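Side-chain contacts in putative glycosyltransferase (Mannosyltransferase) involved in glycosylating the PBCV-1 major capsid protein (Paramecium bursaria Chlorella virus 1, PDB 2P6W), which probably transfers sugar from a nucleotide donor onto the viral major capsid protein, this chain being the N-terminal, manganese-binding domain of the longer enzyme: residues E135-V138 with W139-R142; E30-C33 with S34-Y38. One frame throughout, in Å; residues are numbered along the deposited sequence.

Contact 1: residues E135-V138 with W139-R142; sequences EKIV and WSLR
With chi1 of Ser-140 at 78°, OG sits between its own backbone N and carbonyl carbon and folds back onto the carbonyl of Ile-137, while Ile-137, with chi1 at -62°, places CG2 on the side of Leu-141. These residues lie at the C-terminal part of helix 132-140, on the flank of the GT-A-type domain. Ser-140 OG donates to Ile-137 O at 2.6 Å, in the carbonyl plane and on a lone pair. The amide of Leu-141 adds only a weak bond to that oxygen and makes a better one to Val-138 O at 3.1 Å; the helical ladder thus shifts here from i+4 to i+3 partners. Two residues earlier it is regular, Trp-139 N reaching Glu-135 O at 2.9 Å. Outside the backbone, Ile-137 CG2 and Leu-141 CD1 meet at 4.1 Å, the two side chains crossing at a slant.

Leu-141 turns inward onto helix 153-164, and Val-138 reaches both that helix and Phe-57. Glu-135, buried, spends its carboxylate on Tyr-107, Lys-125 and Ser-60, tying the helix to the sheet and to helix 59-69. Trp-139 lies against Trp-61, their planes inclined, and carries the guanidinium of Arg-142 over one indole face, displaced to the rim. NH2 of that guanidinium makes a salt bridge to Glu-49, while NH1 turns back to the main chain. Trp-139 O is gripped from opposite faces of its carbonyl plane, by Arg-142 N at 3.1 Å and by Arg-142 NH1 at 3.0 Å, the latter N-H pointing at the oxygen at 163°.

Contact 2: residues E30-C33 with S34-Y38; sequences EEYC and SIHGY
Helix 20-36 ends here with a glycine of positive phi, Gly-37, just beyond its last helical residue, at the point where the beta-alpha-beta unit turns from that helix into strand 39-43. Cys-33 O is the acceptor at the turn: Tyr-38 N, five residues on, bonds to it at 3.0 Å, and Gly-37 N adds a weak bond. The backbone of Gly-37 lets the chain reverse, bringing Tyr-38 back beside the helix, where its CB lies 4.0 Å from Cys-33 SG.

Three rings gather round this turn. Tyr-32 has CG anti to its backbone N (chi1 -178°), which carries the phenol outward from the helix, leaning toward its C-terminal end. The imidazole of His-36 comes over one phenol face at a slant, planes at 53°, CD2 standing above the rim; the same CD2 directs the imidazole edge at Tyr-32 O, 3.2 Å away. Tyr-32 CE2 meets the edge of the Tyr-38 ring near its plane, 3.5 Å from Tyr-38 CE2, the two rings inclined by 49°, and Tyr-38 takes His-36 CB over one of its faces. All three polar ends continue into one loop: Tyr-32 OH to Lys-92 O, His-36 NE2 to Lys-90 O, Tyr-38 OH to Ile-94 N.

On the outer side, Ser-34 OG donates to Glu-31 O at 2.6 Å, sharing that oxygen with Ile-35 N. Inward, Cys-33 packs on Ile-10 and Phe-40 of the neighbouring parallel strands, as expected of the helix in a Rossmann-like beta-alpha-beta crossover of a GT-A domain.

Contacts 1 and 2 each finish a helix, 132-140 and 20-36 respectively, on opposite sides of the chain's centre; their own centres are 29 Å apart and their nearest atoms about 18 Å, so they do not meet. Neither supplies a ligand to the manganese, which Asp-80, Asp-82 and His-195 hold. Contact 1 comes nearer to the donor site, which holds no nucleotide in this model: the side chain of Glu-135 is about 5 Å from that of Arg-59, which binds UDP-glucose when the donor is present, and about 11 Å from that of Asp-80. In contact 2, the side chain of Glu-30 is about 11 Å from Gly-13, another donor-binding residue, at the end of strand 8-13.

Contact 1: residues E135-V138 with W139-R142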
ATOM      1  N   GLU A 135      -1.650  12.334   6.554  1.00 20.41           N
ATOM      2  CA  GLU A 135      -2.070  11.930   5.211  1.00 20.19           C
ATOM      3  C   GLU A 135      -2.914  13.023   4.540  1.00 20.46           C
ATOM      4  O   GLU A 135      -2.854  13.216   3.327  1.00 21.03           O
ATOM      5  CB  GLU A 135      -2.829  10.622   5.269  1.00 20.23           C
ATOM      6  CG  GLU A 135      -1.907   9.446   5.585  1.00 20.61           C
ATOM      7  CD  GLU A 135      -1.058   9.063   4.378  1.00 21.72           C
ATOM      8  OE1 GLU A 135      -1.608   8.973   3.266  1.00 22.47           O
ATOM      9  OE2 GLU A 135       0.160   8.853   4.523  1.00 23.29           O
ATOM     10  N   LYS A 136      -3.707  13.736   5.333  1.00 20.26           N
ATOM     11  CA  LYS A 136      -4.458  14.857   4.797  1.00 21.13           C
ATOM     12  C   LYS A 136      -3.518  15.894   4.183  1.00 20.95           C
ATOM     13  O   LYS A 136      -3.805  16.442   3.112  1.00 21.02           O
ATOM     14  CB  LYS A 136      -5.325  15.523   5.869  1.00 21.68           C
ATOM     15  CG  LYS A 136      -6.583  14.768   6.218  1.00 22.21           C
ATOM     16  CD  LYS A 136      -7.464  15.597   7.160  1.00 23.59           C
ATOM     17  CE  LYS A 136      -8.665  14.822   7.691  1.00 25.47           C
ATOM     18  NZ  LYS A 136      -9.455  15.700   8.616  1.00 26.83           N
ATOM     19  N   ILE A 137      -2.392  16.146   4.850  1.00 21.04           N
ATOM     20  CA  ILE A 137      -1.398  17.059   4.303  1.00 20.86           C
ATOM     21  C   ILE A 137      -0.750  16.496   3.038  1.00 20.75           C
ATOM     22  O   ILE A 137      -0.585  17.214   2.046  1.00 20.96           O
ATOM     23  CB  ILE A 137      -0.319  17.426   5.360  1.00 21.50           C
ATOM     24  CG1 ILE A 137      -0.966  18.142   6.552  1.00 23.26           C
ATOM     25  CG2 ILE A 137       0.740  18.296   4.738  1.00 21.79           C
ATOM     26  CD1 ILE A 137      -1.635  19.438   6.192  1.00 25.28           C
ATOM     27  N   VAL A 138      -0.439  15.201   3.043  1.00 20.02           N
ATOM     28  CA  VAL A 138       0.156  14.577   1.863  1.00 19.30           C
ATOM     29  C   VAL A 138      -0.776  14.782   0.676  1.00 19.43           C
ATOM     30  O   VAL A 138      -0.346  15.208  -0.380  1.00 20.37           O
ATOM     31  CB  VAL A 138       0.357  13.086   2.065  1.00 19.81           C
ATOM     32  CG1 VAL A 138       0.775  12.394   0.746  1.00 20.76           C
ATOM     33  CG2 VAL A 138       1.414  12.849   3.129  1.00 20.15           C
ATOM     34  N   TRP A 139      -2.053  14.477   0.865  1.00 19.64           N
ATOM     35  CA  TRP A 139      -3.020  14.714  -0.216  1.00 20.23           C
ATOM     36  C   TRP A 139      -3.028  16.177  -0.680  1.00 21.04           C
ATOM     37  O   TRP A 139      -3.059  16.431  -1.880  1.00 21.24           O
ATOM     38  CB  TRP A 139      -4.412  14.263   0.236  1.00 21.85           C
ATOM     39  CG  TRP A 139      -5.523  14.554  -0.733  1.00 22.63           C
ATOM     40  CD1 TRP A 139      -6.592  15.376  -0.519  1.00 23.50           C
ATOM     41  CD2 TRP A 139      -5.696  14.013  -2.057  1.00 23.99           C
ATOM     42  NE1 TRP A 139      -7.419  15.389  -1.622  1.00 26.06           N
ATOM     43  CE2 TRP A 139      -6.895  14.561  -2.581  1.00 24.56           C
ATOM     44  CE3 TRP A 139      -4.945  13.139  -2.855  1.00 24.84           C
ATOM     45  CZ2 TRP A 139      -7.360  14.261  -3.870  1.00 24.57           C
ATOM     46  CZ3 TRP A 139      -5.414  12.825  -4.135  1.00 25.21           C
ATOM     47  CH2 TRP A 139      -6.611  13.389  -4.632  1.00 24.82           C
ATOM     48  N   SER A 140      -2.968  17.118   0.268  1.00 20.51           N
ATOM     49  CA  SER A 140      -3.027  18.559  -0.051  1.00 21.24           C
ATOM     50  C   SER A 140      -1.842  19.019  -0.882  1.00 21.20           C
ATOM     51  O   SER A 140      -1.918  20.071  -1.529  1.00 22.03           O
ATOM     52  CB  SER A 140      -3.103  19.392   1.231  1.00 20.54           C
ATOM     53  OG  SER A 140      -1.829  19.515   1.856  1.00 22.21           O
ATOM     54  N   LEU A 141      -0.747  18.256  -0.847  1.00 20.38           N
ATOM     55  CA  LEU A 141       0.492  18.665  -1.523  1.00 20.81           C
ATOM     56  C   LEU A 141       0.525  18.196  -2.974  1.00 20.98           C
ATOM     57  O   LEU A 141       1.489  18.464  -3.690  1.00 21.74           O
ATOM     58  CB  LEU A 141       1.724  18.141  -0.775  1.00 21.05           C
ATOM     59  CG  LEU A 141       1.991  18.812   0.568  1.00 20.76           C
ATOM     60  CD1 LEU A 141       3.042  18.034   1.295  1.00 21.19           C
ATOM     61  CD2 LEU A 141       2.425  20.264   0.393  1.00 20.48           C
ATOM     62  N   ARG A 142      -0.527  17.504  -3.407  1.00 22.59           N
ATOM     63  CA  ARG A 142      -0.516  16.852  -4.731  1.00 23.33           C
ATOM     64  C   ARG A 142      -0.286  17.775  -5.897  1.00 25.32           C
ATOM     65  O   ARG A 142       0.206  17.331  -6.940  1.00 25.96           O
ATOM     66  CB  ARG A 142      -1.799  16.049  -4.969  1.00 23.11           C
ATOM     67  CG  ARG A 142      -3.054  16.903  -5.090  1.00 23.18           C
ATOM     68  CD  ARG A 142      -4.277  16.028  -5.038  1.00 23.99           C
ATOM     69  NE  ARG A 142      -5.528  16.767  -5.214  1.00 23.80           N
ATOM     70  CZ  ARG A 142      -6.144  17.464  -4.257  1.00 24.85           C
ATOM     71  NH1 ARG A 142      -5.613  17.563  -3.038  1.00 23.44           N
ATOM     72  NH2 ARG A 142      -7.291  18.079  -4.530  1.00 25.61           N
TER

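Contact 2: residues E30-C33 with S34-Y38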
ATOM      1  N   GLU A  30      -9.623  -9.155   0.002  1.00 20.63           N
ATOM      2  CA  GLU A  30     -10.871  -9.263   0.759  1.00 21.87           C
ATOM      3  C   GLU A  30     -10.912 -10.606   1.517  1.00 21.62           C
ATOM      4  O   GLU A  30     -11.271 -10.670   2.712  1.00 22.36           O
ATOM      5  CB  GLU A  30     -12.083  -9.107  -0.171  1.00 22.60           C
ATOM      6  CG  GLU A  30     -13.406  -8.978   0.593  1.00 25.54           C
ATOM      7  CD  GLU A  30     -14.508  -8.235  -0.164  1.00 30.51           C
ATOM      8  OE1 GLU A  30     -14.408  -8.054  -1.401  1.00 28.92           O
ATOM      9  OE2 GLU A  30     -15.492  -7.824   0.506  1.00 32.40           O
ATOM     10  N   GLU A  31     -10.509 -11.674   0.826  1.00 20.86           N
ATOM     11  CA  GLU A  31     -10.513 -12.993   1.442  1.00 21.68           C
ATOM     12  C   GLU A  31      -9.574 -12.976   2.631  1.00 21.19           C
ATOM     13  O   GLU A  31      -9.903 -13.455   3.718  1.00 21.88           O
ATOM     14  CB  GLU A  31     -10.034 -14.071   0.465  1.00 21.10           C
ATOM     15  CG  GLU A  31     -10.007 -15.446   1.121  1.00 22.70           C
ATOM     16  CD  GLU A  31      -9.182 -16.467   0.365  1.00 25.96           C
ATOM     17  OE1 GLU A  31      -8.474 -16.096  -0.607  1.00 24.02           O
ATOM     18  OE2 GLU A  31      -9.239 -17.655   0.769  1.00 25.58           O
ATOM     19  N   TYR A  32      -8.384 -12.422   2.406  1.00 20.71           N
ATOM     20  CA  TYR A  32      -7.391 -12.370   3.471  1.00 20.48           C
ATOM     21  C   TYR A  32      -7.932 -11.634   4.709  1.00 20.57           C
ATOM     22  O   TYR A  32      -7.763 -12.087   5.851  1.00 21.22           O
ATOM     23  CB  TYR A  32      -6.113 -11.719   2.940  1.00 21.06           C
ATOM     24  CG  TYR A  32      -5.005 -11.664   3.970  1.00 20.53           C
ATOM     25  CD1 TYR A  32      -4.320 -12.825   4.350  1.00 21.53           C
ATOM     26  CD2 TYR A  32      -4.641 -10.446   4.558  1.00 20.81           C
ATOM     27  CE1 TYR A  32      -3.301 -12.778   5.314  1.00 20.17           C
ATOM     28  CE2 TYR A  32      -3.644 -10.387   5.518  1.00 19.75           C
ATOM     29  CZ  TYR A  32      -2.974 -11.555   5.898  1.00 21.20           C
ATOM     30  OH  TYR A  32      -1.985 -11.493   6.857  1.00 21.29           O
ATOM     31  N   CYS A  33      -8.597 -10.503   4.494  1.00 20.40           N
ATOM     32  CA  CYS A  33      -9.194  -9.767   5.601  1.00 20.43           C
ATOM     33  C   CYS A  33     -10.221 -10.604   6.371  1.00 20.90           C
ATOM     34  O   CYS A  33     -10.247 -10.585   7.601  1.00 21.48           O
ATOM     35  CB  CYS A  33      -9.827  -8.482   5.104  1.00 20.07           C
ATOM     36  SG  CYS A  33      -8.581  -7.272   4.589  1.00 21.60           S
ATOM     37  N   SER A  34     -11.036 -11.361   5.634  1.00 21.36           N
ATOM     38  CA  SER A  34     -12.061 -12.201   6.257  1.00 21.67           C
ATOM     39  C   SER A  34     -11.428 -13.278   7.151  1.00 22.20           C
ATOM     40  O   SER A  34     -11.963 -13.604   8.216  1.00 22.74           O
ATOM     41  CB  SER A  34     -12.967 -12.833   5.187  1.00 21.47           C
ATOM     42  OG  SER A  34     -12.326 -13.928   4.546  1.00 22.25           O
ATOM     43  N   ILE A  35     -10.286 -13.816   6.720  1.00 22.04           N
ATOM     44  CA  ILE A  35      -9.604 -14.868   7.484  1.00 22.66           C
ATOM     45  C   ILE A  35      -9.123 -14.389   8.860  1.00 22.79           C
ATOM     46  O   ILE A  35      -9.219 -15.125   9.860  1.00 22.51           O
ATOM     47  CB  ILE A  35      -8.465 -15.518   6.663  1.00 23.14           C
ATOM     48  CG1 ILE A  35      -9.050 -16.290   5.472  1.00 23.93           C
ATOM     49  CG2 ILE A  35      -7.601 -16.475   7.533  1.00 23.75           C
ATOM     50  CD1 ILE A  35      -8.037 -16.729   4.425  1.00 22.67           C
ATOM     51  N   HIS A  36      -8.641 -13.149   8.921  1.00 22.08           N
ATOM     52  CA  HIS A  36      -7.991 -12.651  10.124  1.00 21.98           C
ATOM     53  C   HIS A  36      -8.794 -11.607  10.872  1.00 22.08           C
ATOM     54  O   HIS A  36      -8.350 -11.117  11.909  1.00 22.03           O
ATOM     55  CB  HIS A  36      -6.603 -12.113   9.770  1.00 21.88           C
ATOM     56  CG  HIS A  36      -5.755 -13.136   9.112  1.00 22.71           C
ATOM     57  ND1 HIS A  36      -5.140 -14.151   9.819  1.00 22.97           N
ATOM     58  CD2 HIS A  36      -5.510 -13.380   7.804  1.00 22.69           C
ATOM     59  CE1 HIS A  36      -4.511 -14.947   8.970  1.00 23.55           C
ATOM     60  NE2 HIS A  36      -4.723 -14.502   7.743  1.00 23.10           N
ATOM     61  N   GLY A  37      -9.956 -11.246  10.336  1.00 21.89           N
ATOM     62  CA  GLY A  37     -10.839 -10.306  11.019  1.00 22.53           C
ATOM     63  C   GLY A  37     -10.430  -8.864  10.792  1.00 23.15           C
ATOM     64  O   GLY A  37     -10.838  -7.979  11.549  1.00 24.66           O
ATOM     65  N   TYR A  38      -9.638  -8.610   9.752  1.00 22.67           N
ATOM     66  CA  TYR A  38      -9.276  -7.225   9.436  1.00 22.03           C
ATOM     67  C   TYR A  38     -10.411  -6.562   8.692  1.00 22.16           C
ATOM     68  O   TYR A  38     -11.171  -7.225   7.993  1.00 22.69           O
ATOM     69  CB  TYR A  38      -8.020  -7.149   8.558  1.00 22.33           C
ATOM     70  CG  TYR A  38      -6.818  -7.898   9.064  1.00 21.73           C
ATOM     71  CD1 TYR A  38      -6.411  -7.801  10.397  1.00 22.51           C
ATOM     72  CD2 TYR A  38      -6.029  -8.651   8.189  1.00 22.11           C
ATOM     73  CE1 TYR A  38      -5.268  -8.479  10.864  1.00 22.49           C
ATOM     74  CE2 TYR A  38      -4.891  -9.338   8.650  1.00 22.72           C
ATOM     75  CZ  TYR A  38      -4.516  -9.248   9.990  1.00 22.39           C
ATOM     76  OH  TYR A  38      -3.399  -9.914  10.452  1.00 23.50           O
TER